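Long-range contacts in tengpin (Thermoanaerobacter tengcongensis, PDB 2VH4), which probably acts as a serine protease inhibitor of the serpin family, seen here in a latent conformation within a loop C-sheet polymer: residues I103-N108 against I128-F133; E163-L168 against V339-A344. One frame throughout, in Å; residues are numbered along the deposited sequence.

Contact 1. Residues I103-N108 against I128-F133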
ATOM      1  N   ILE A 103       3.197 -15.719   6.184  1.00  9.78           N
ATOM      2  CA  ILE A 103       3.454 -15.661   7.621  1.00 10.85           C
ATOM      3  C   ILE A 103       4.743 -16.429   7.888  1.00 11.77           C
ATOM      4  O   ILE A 103       4.902 -17.571   7.438  1.00 10.88           O
ATOM      5  CB  ILE A 103       2.304 -16.309   8.449  1.00 11.12           C
ATOM      6  CG1 ILE A 103       0.926 -15.763   8.029  1.00  8.66           C
ATOM      7  CG2 ILE A 103       2.562 -16.169   9.954  1.00  9.41           C
ATOM      8  CD1 ILE A 103       0.649 -14.326   8.428  1.00  6.48           C
ATOM      9  N   TRP A 104       5.663 -15.784   8.601  1.00 12.92           N
ATOM     10  CA  TRP A 104       6.893 -16.430   9.058  1.00 12.68           C
ATOM     11  C   TRP A 104       6.895 -16.386  10.578  1.00 13.84           C
ATOM     12  O   TRP A 104       6.675 -15.323  11.158  1.00 15.18           O
ATOM     13  CB  TRP A 104       8.121 -15.698   8.513  1.00 11.32           C
ATOM     14  CG  TRP A 104       8.136 -15.528   7.011  1.00 10.40           C
ATOM     15  CD1 TRP A 104       7.321 -14.721   6.268  1.00 10.84           C
ATOM     16  CD2 TRP A 104       9.027 -16.160   6.083  1.00  6.19           C
ATOM     17  NE1 TRP A 104       7.640 -14.822   4.936  1.00  8.58           N
ATOM     18  CE2 TRP A 104       8.686 -15.696   4.796  1.00  4.81           C
ATOM     19  CE3 TRP A 104      10.079 -17.077   6.215  1.00 10.50           C
ATOM     20  CZ2 TRP A 104       9.353 -16.117   3.646  1.00  8.40           C
ATOM     21  CZ3 TRP A 104      10.746 -17.499   5.067  1.00 11.22           C
ATOM     22  CH2 TRP A 104      10.376 -17.019   3.798  1.00 10.33           C
ATOM     23  N   PHE A 105       7.116 -17.528  11.228  1.00 14.93           N
ATOM     24  CA  PHE A 105       7.144 -17.560  12.696  1.00 16.31           C
ATOM     25  C   PHE A 105       8.317 -18.346  13.286  1.00 17.96           C
ATOM     26  O   PHE A 105       8.858 -19.253  12.650  1.00 18.24           O
ATOM     27  CB  PHE A 105       5.801 -18.024  13.282  1.00 15.35           C
ATOM     28  CG  PHE A 105       5.479 -19.462  13.015  1.00 14.98           C
ATOM     29  CD1 PHE A 105       5.872 -20.454  13.911  1.00 15.72           C
ATOM     30  CD2 PHE A 105       4.764 -19.830  11.883  1.00 13.13           C
ATOM     31  CE1 PHE A 105       5.565 -21.790  13.674  1.00 14.06           C
ATOM     32  CE2 PHE A 105       4.455 -21.165  11.639  1.00 15.10           C
ATOM     33  CZ  PHE A 105       4.855 -22.146  12.537  1.00 13.05           C
ATOM     34  N   LYS A 106       8.702 -17.977  14.505  1.00 19.49           N
ATOM     35  CA  LYS A 106       9.839 -18.589  15.184  1.00 22.03           C
ATOM     36  C   LYS A 106       9.521 -20.001  15.682  1.00 23.78           C
ATOM     37  O   LYS A 106       8.489 -20.237  16.313  1.00 23.96           O
ATOM     38  CB  LYS A 106      10.306 -17.702  16.341  1.00 21.74           C
ATOM     39  CG  LYS A 106      11.753 -17.909  16.738  1.00 21.55           C
ATOM     40  CD  LYS A 106      12.226 -16.800  17.665  1.00 22.90           C
ATOM     41  CE  LYS A 106      13.710 -16.925  17.970  1.00 25.19           C
ATOM     42  NZ  LYS A 106      14.200 -15.805  18.822  1.00 27.72           N
ATOM     43  N   GLU A 107      10.420 -20.931  15.381  1.00 26.10           N
ATOM     44  CA  GLU A 107      10.293 -22.323  15.804  1.00 28.68           C
ATOM     45  C   GLU A 107      10.527 -22.509  17.310  1.00 29.29           C
ATOM     46  O   GLU A 107      10.136 -23.526  17.873  1.00 29.99           O
ATOM     47  CB  GLU A 107      11.243 -23.223  14.993  1.00 28.24           C
ATOM     48  CG  GLU A 107      12.743 -22.922  15.181  1.00 29.83           C
ATOM     49  CD  GLU A 107      13.649 -23.559  14.118  1.00 30.61           C
ATOM     50  OE1 GLU A 107      13.143 -24.081  13.095  1.00 34.17           O
ATOM     51  OE2 GLU A 107      14.885 -23.522  14.303  1.00 30.89           O
ATOM     52  N   ASN A 108      11.142 -21.519  17.952  1.00 30.41           N
ATOM     53  CA  ASN A 108      11.602 -21.655  19.337  1.00 31.98           C
ATOM     54  C   ASN A 108      10.622 -21.187  20.411  1.00 31.78           C
ATOM     55  O   ASN A 108       9.877 -21.994  20.970  1.00 32.89           O
ATOM     56  CB  ASN A 108      12.953 -20.948  19.532  1.00 32.59           C
ATOM     57  CG  ASN A 108      14.039 -21.509  18.643  1.00 35.06           C
ATOM     58  OD1 ASN A 108      14.406 -22.684  18.749  1.00 35.43           O
ATOM     59  ND2 ASN A 108      14.565 -20.670  17.755  1.00 36.86           N
ATOM     60  N   ILE A 128       2.886 -20.317   4.625  1.00  9.21           N
ATOM     61  CA  ILE A 128       3.210 -20.373   6.048  1.00  9.19           C
ATOM     62  C   ILE A 128       4.568 -21.024   6.252  1.00  9.91           C
ATOM     63  O   ILE A 128       4.797 -22.165   5.831  1.00  9.69           O
ATOM     64  CB  ILE A 128       2.100 -21.083   6.861  1.00  9.34           C
ATOM     65  CG1 ILE A 128       0.865 -20.180   6.933  1.00  9.04           C
ATOM     66  CG2 ILE A 128       2.586 -21.450   8.270  1.00  9.49           C
ATOM     67  CD1 ILE A 128      -0.433 -20.921   7.117  1.00 10.59           C
ATOM     68  N   PHE A 129       5.467 -20.283   6.893  1.00 10.09           N
ATOM     69  CA  PHE A 129       6.814 -20.765   7.140  1.00 11.27           C
ATOM     70  C   PHE A 129       7.157 -20.777   8.625  1.00 12.18           C
ATOM     71  O   PHE A 129       7.073 -19.750   9.298  1.00 12.70           O
ATOM     72  CB  PHE A 129       7.840 -19.915   6.384  1.00 11.54           C
ATOM     73  CG  PHE A 129       7.639 -19.882   4.898  1.00 10.28           C
ATOM     74  CD1 PHE A 129       7.200 -18.718   4.274  1.00  9.96           C
ATOM     75  CD2 PHE A 129       7.904 -21.005   4.115  1.00 10.87           C
ATOM     76  CE1 PHE A 129       7.021 -18.665   2.894  1.00  8.95           C
ATOM     77  CE2 PHE A 129       7.726 -20.969   2.730  1.00  9.07           C
ATOM     78  CZ  PHE A 129       7.280 -19.797   2.117  1.00  9.34           C
ATOM     79  N   LYS A 130       7.528 -21.954   9.121  1.00 13.66           N
ATOM     80  CA  LYS A 130       8.153 -22.115  10.433  1.00 14.31           C
ATOM     81  C   LYS A 130       9.652 -21.923  10.235  1.00 13.46           C
ATOM     82  O   LYS A 130      10.248 -22.571   9.375  1.00 13.85           O
ATOM     83  CB  LYS A 130       7.858 -23.513  10.984  1.00 15.10           C
ATOM     84  CG  LYS A 130       8.347 -23.755  12.403  1.00 20.08           C
ATOM     85  CD  LYS A 130       7.467 -24.770  13.124  1.00 26.02           C
ATOM     86  CE  LYS A 130       7.762 -24.792  14.621  1.00 28.04           C
ATOM     87  NZ  LYS A 130       6.613 -25.280  15.444  1.00 27.83           N
ATOM     88  N   ALA A 131      10.258 -21.026  11.010  1.00 13.01           N
ATOM     89  CA  ALA A 131      11.650 -20.638  10.782  1.00 12.80           C
ATOM     90  C   ALA A 131      12.487 -20.466  12.052  1.00 13.94           C
ATOM     91  O   ALA A 131      11.958 -20.323  13.156  1.00 13.82           O
ATOM     92  CB  ALA A 131      11.710 -19.382   9.934  1.00 12.86           C
ATOM     93  N   ALA A 132      13.806 -20.481  11.870  1.00 14.36           N
ATOM     94  CA  ALA A 132      14.759 -20.324  12.964  1.00 14.84           C
ATOM     95  C   ALA A 132      14.923 -18.866  13.404  1.00 14.56           C
ATOM     96  O   ALA A 132      15.333 -18.602  14.536  1.00 14.19           O
ATOM     97  CB  ALA A 132      16.110 -20.903  12.565  1.00 14.33           C
ATOM     98  N   PHE A 133      14.606 -17.937  12.498  1.00 13.76           N
ATOM     99  CA  PHE A 133      14.790 -16.493  12.716  1.00 14.13           C
ATOM    100  C   PHE A 133      16.259 -16.140  12.954  1.00 15.26           C
ATOM    101  O   PHE A 133      16.609 -15.442  13.911  1.00 15.12           O
ATOM    102  CB  PHE A 133      13.867 -15.952  13.826  1.00 12.40           C
ATOM    103  CG  PHE A 133      12.468 -15.628  13.355  1.00 10.54           C
ATOM    104  CD1 PHE A 133      11.762 -16.514  12.542  1.00  5.60           C
ATOM    105  CD2 PHE A 133      11.850 -14.443  13.739  1.00  9.28           C
ATOM    106  CE1 PHE A 133      10.480 -16.215  12.108  1.00  4.47           C
ATOM    107  CE2 PHE A 133      10.561 -14.140  13.316  1.00  8.13           C
ATOM    108  CZ  PHE A 133       9.875 -15.030  12.496  1.00  5.22           C
TER

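Contact 2. Residues E163-L168 against V339-A344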
ATOM      1  N   GLU A 163      14.117 -11.179  19.770  1.00 18.99           N
ATOM      2  CA  GLU A 163      12.809 -11.254  20.425  1.00 19.25           C
ATOM      3  C   GLU A 163      11.626 -11.222  19.447  1.00 17.74           C
ATOM      4  O   GLU A 163      10.470 -11.287  19.869  1.00 17.83           O
ATOM      5  CB  GLU A 163      12.653 -10.158  21.486  1.00 20.17           C
ATOM      6  CG  GLU A 163      13.831 -10.023  22.451  1.00 25.01           C
ATOM      7  CD  GLU A 163      14.819  -8.933  22.039  1.00 30.24           C
ATOM      8  OE1 GLU A 163      14.780  -8.476  20.870  1.00 31.34           O
ATOM      9  OE2 GLU A 163      15.634  -8.531  22.898  1.00 32.10           O
ATOM     10  N   ASP A 164      11.918 -11.118  18.152  1.00 15.88           N
ATOM     11  CA  ASP A 164      10.889 -11.233  17.113  1.00 14.69           C
ATOM     12  C   ASP A 164      10.380 -12.667  17.032  1.00 14.18           C
ATOM     13  O   ASP A 164      11.154 -13.614  17.190  1.00 14.75           O
ATOM     14  CB  ASP A 164      11.439 -10.803  15.755  1.00 13.06           C
ATOM     15  CG  ASP A 164      11.799  -9.336  15.709  1.00 13.73           C
ATOM     16  OD1 ASP A 164      11.685  -8.646  16.745  1.00 14.38           O
ATOM     17  OD2 ASP A 164      12.201  -8.866  14.631  1.00 13.82           O
ATOM     18  N   VAL A 165       9.079 -12.821  16.796  1.00 13.05           N
ATOM     19  CA  VAL A 165       8.464 -14.147  16.718  1.00 11.64           C
ATOM     20  C   VAL A 165       7.662 -14.375  15.436  1.00 10.84           C
ATOM     21  O   VAL A 165       7.435 -15.521  15.041  1.00 10.65           O
ATOM     22  CB  VAL A 165       7.591 -14.469  17.969  1.00 11.93           C
ATOM     23  CG1 VAL A 165       8.429 -14.433  19.247  1.00 12.20           C
ATOM     24  CG2 VAL A 165       6.408 -13.523  18.078  1.00 13.50           C
ATOM     25  N   MET A 166       7.238 -13.286  14.793  1.00 10.37           N
ATOM     26  CA  MET A 166       6.403 -13.369  13.588  1.00 10.14           C
ATOM     27  C   MET A 166       6.566 -12.177  12.651  1.00  9.74           C
ATOM     28  O   MET A 166       6.644 -11.032  13.091  1.00  9.67           O
ATOM     29  CB  MET A 166       4.913 -13.527  13.950  1.00  8.96           C
ATOM     30  CG  MET A 166       4.024 -13.871  12.746  1.00  9.34           C
ATOM     31  SD  MET A 166       2.261 -14.037  13.096  1.00 10.42           S
ATOM     32  CE  MET A 166       2.159 -15.684  13.798  1.00  2.00           C
ATOM     33  N   TYR A 167       6.616 -12.462  11.355  1.00  9.62           N
ATOM     34  CA  TYR A 167       6.478 -11.427  10.336  1.00  9.62           C
ATOM     35  C   TYR A 167       5.278 -11.761   9.467  1.00  9.06           C
ATOM     36  O   TYR A 167       5.183 -12.864   8.926  1.00  9.90           O
ATOM     37  CB  TYR A 167       7.735 -11.314   9.471  1.00 10.33           C
ATOM     38  CG  TYR A 167       8.955 -10.818  10.212  1.00 10.97           C
ATOM     39  CD1 TYR A 167       9.825 -11.708  10.834  1.00 10.45           C
ATOM     40  CD2 TYR A 167       9.243  -9.459  10.283  1.00 11.90           C
ATOM     41  CE1 TYR A 167      10.945 -11.258  11.519  1.00 10.87           C
ATOM     42  CE2 TYR A 167      10.363  -9.000  10.958  1.00 14.05           C
ATOM     43  CZ  TYR A 167      11.205  -9.908  11.579  1.00 13.03           C
ATOM     44  OH  TYR A 167      12.319  -9.462  12.245  1.00 14.51           O
ATOM     45  N   LEU A 168       4.352 -10.816   9.369  1.00  7.63           N
ATOM     46  CA  LEU A 168       3.241 -10.932   8.440  1.00  7.77           C
ATOM     47  C   LEU A 168       3.584 -10.035   7.260  1.00  7.04           C
ATOM     48  O   LEU A 168       3.795  -8.833   7.435  1.00  6.23           O
ATOM     49  CB  LEU A 168       1.916 -10.509   9.094  1.00  7.03           C
ATOM     50  CG  LEU A 168       1.552 -11.203  10.410  1.00  8.84           C
ATOM     51  CD1 LEU A 168       2.058 -10.405  11.613  1.00 10.05           C
ATOM     52  CD2 LEU A 168       0.057 -11.414  10.509  1.00 10.27           C
ATOM     53  N   VAL A 339       4.832  -6.647   8.752  1.00  8.86           N
ATOM     54  CA  VAL A 339       4.412  -6.329  10.111  1.00  8.66           C
ATOM     55  C   VAL A 339       5.249  -7.167  11.085  1.00  8.45           C
ATOM     56  O   VAL A 339       5.265  -8.393  11.002  1.00  7.52           O
ATOM     57  CB  VAL A 339       2.896  -6.603  10.295  1.00  9.49           C
ATOM     58  CG1 VAL A 339       2.438  -6.315  11.723  1.00  4.72           C
ATOM     59  CG2 VAL A 339       2.087  -5.787   9.283  1.00  9.36           C
ATOM     60  N   ASP A 340       5.952  -6.497  11.993  1.00  9.85           N
ATOM     61  CA  ASP A 340       6.903  -7.173  12.873  1.00 11.17           C
ATOM     62  C   ASP A 340       6.383  -7.354  14.301  1.00 11.28           C
ATOM     63  O   ASP A 340       6.183  -6.379  15.037  1.00 11.07           O
ATOM     64  CB  ASP A 340       8.255  -6.448  12.870  1.00 12.07           C
ATOM     65  CG  ASP A 340       9.359  -7.255  13.543  1.00 17.55           C
ATOM     66  OD1 ASP A 340       9.052  -8.265  14.224  1.00 16.99           O
ATOM     67  OD2 ASP A 340      10.545  -6.881  13.383  1.00 19.78           O
ATOM     68  N   ILE A 341       6.186  -8.620  14.674  1.00 10.60           N
ATOM     69  CA  ILE A 341       5.695  -9.008  15.996  1.00 10.22           C
ATOM     70  C   ILE A 341       6.860  -9.407  16.912  1.00 10.84           C
ATOM     71  O   ILE A 341       7.576 -10.382  16.644  1.00 10.62           O
ATOM     72  CB  ILE A 341       4.652 -10.163  15.894  1.00  8.63           C
ATOM     73  CG1 ILE A 341       3.475  -9.770  14.987  1.00 10.95           C
ATOM     74  CG2 ILE A 341       4.166 -10.591  17.269  1.00  6.71           C
ATOM     75  CD1 ILE A 341       2.633  -8.575  15.457  1.00  8.16           C
ATOM     76  N   THR A 342       7.037  -8.654  17.995  1.00 11.45           N
ATOM     77  CA  THR A 342       8.196  -8.829  18.873  1.00 12.29           C
ATOM     78  C   THR A 342       7.837  -8.805  20.360  1.00 12.73           C
ATOM     79  O   THR A 342       6.756  -8.360  20.742  1.00 11.97           O
ATOM     80  CB  THR A 342       9.300  -7.785  18.565  1.00 12.31           C
ATOM     81  OG1 THR A 342      10.533  -8.190  19.177  1.00 11.92           O
ATOM     82  CG2 THR A 342       8.907  -6.415  19.070  1.00 10.15           C
ATOM     83  N   ALA A 343       8.765  -9.276  21.189  1.00 14.79           N
ATOM     84  CA  ALA A 343       8.503  -9.504  22.610  1.00 16.67           C
ATOM     85  C   ALA A 343       8.950  -8.356  23.512  1.00 17.92           C
ATOM     86  O   ALA A 343       8.323  -8.090  24.541  1.00 19.37           O
ATOM     87  CB  ALA A 343       9.155 -10.801  23.057  1.00 16.86           C
ATOM     88  N   ALA A 344      10.027  -7.679  23.129  1.00 17.41           N
ATOM     89  CA  ALA A 344      10.656  -6.720  24.023  1.00 18.09           C
ATOM     90  C   ALA A 344      10.963  -5.382  23.349  1.00 18.56           C
ATOM     91  O   ALA A 344      10.763  -5.221  22.142  1.00 18.16           O
ATOM     92  CB  ALA A 344      11.922  -7.328  24.629  1.00 17.55           C
TER

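Contact 1. Residues I103-N108 against I128-F133
The indole of Trp-104 carries the ring of Phe-129 on one face, with Phe-129 CD1 above its six-membered ring and 3.4 Å from Trp-104 CE2. The two side chains run alongside one another in the same direction, but their planes are inclined by 34°, neither stacked nor edge-to-face. Phe-129 CB also reaches this face in a CH-pi contact. The other face of the strand pair belongs to Phe-105, whose ring takes Lys-130 CA over one face, 4.0 Å from its centroid, and Ile-128 CG2 at its edge, 3.9 Å from Phe-105 CE2. Its chi1 of 68° places CG between the backbone N and the carbonyl carbon, which swings the ring across to Lys-130. The extended chain of Lys-130 then slopes over the rim of that face, past Phe-105 CE1 and CZ, bringing its CE to 3.7 Å from Glu-107 CA. Beyond the strands, Phe-133 turns one face to Lys-106, whose CB stands 4.2 Å from the ring centroid, and its edge meets the Trp-104 carbonyl.

Between the two faces the backbones pair in parallel through four hydrogen bonds. Phe-105 uses both its N and its O, to Phe-129 O (2.9 Å) and from Ala-131 N (2.8 Å); the last bond, from Glu-107 N to Ala-131 O, is less straight at 148°.

Trp-104 NE1 is bonded to Ser-102 OG, and its indole rests on Asp-140 and Ile-141 of helix 135-148. Ile-103 and Phe-105 instead face helix 114-124, while strand 164-177 flanks strand 95-106 on its other edge.

Contact 2. Residues E163-L168 against V339-A344
A classic beta bulge marks the place where the far end of strand 330-342, the part of the reactive-centre loop inserted into beta-sheet A in the latent serpin fold, pairs with the start of strand 164-177. Val-165 and Met-166 both face Ile-341: Val-165 N gives a straight bond to Ile-341 O (2.9 Å, 171°), whereas Met-166 N reaches the same oxygen only weakly, at 3.5 Å. Past the bulge the antiparallel pairing is regular, with Ile-341 N bonded to Met-166 O and Leu-168 exchanging two bonds with Val-339.

On one face, polar groups cluster. Thr-342 has OG1 anti to its backbone N (chi1 -165°), and this hydroxyl donates to Asp-164 OD1 at 2.7 Å, nearly along the C-O direction of the carboxylate. The other oxygen, Asp-164 OD2, accepts a hydrogen bond from Tyr-167 OH, whose apparent length of 2.5 Å is doubtful. The same OD2 lies 2.9 Å from Asp-340 OD2, the two carboxylates crossing with their planes perpendicular. Two buried acids this close would probably raise the proton affinity of at least one. Tyr-167 lies alongside Asp-340, its CE2 3.2 Å from Asp-340 OD2 and its ring inclined by 40° to that carboxylate.

The opposite face is apolar. Leu-168 CD1 meets Ile-341 CG1 at 3.7 Å and also approaches Val-339 CG1, while Met-166 CB sits against Ile-341 CB. Leu-168 and Val-339 pack against helix 43-54, and Ile-315 of strand 314-326 touches Val-339 and Ile-341.

Strand 330-342 thus lies between strands 164-177 and 314-326, antiparallel to both: the inserted reactive-loop strand of beta-sheet A, as expected for a latent serpin, in which the loop enters the sheet without being cleaved.

How the contacts relate
Contacts 1 and 2 are two strand pairings of beta-sheet A, separated by the pairing of strands 95-106 and 164-177, with their centres about 10 Å apart. Those two strands join them: Lys-106 N lies 2.8 Å from Val-165 O and Trp-104 O 2.9 Å from Tyr-167 N, both probable hydrogen bonds. The order across the sheet is therefore 127-131, 95-106, 164-177 and the inserted 330-342, parallel in the first pair and antiparallel in the next two. Side chains continue the link on both faces, Phe-133 meeting the Tyr-167 ring on one and Ile-103 touching Met-166 and Leu-168 on the other. Contact 1 lies at the sheet's margin, whereas contact 2 holds the inserted reactive loop.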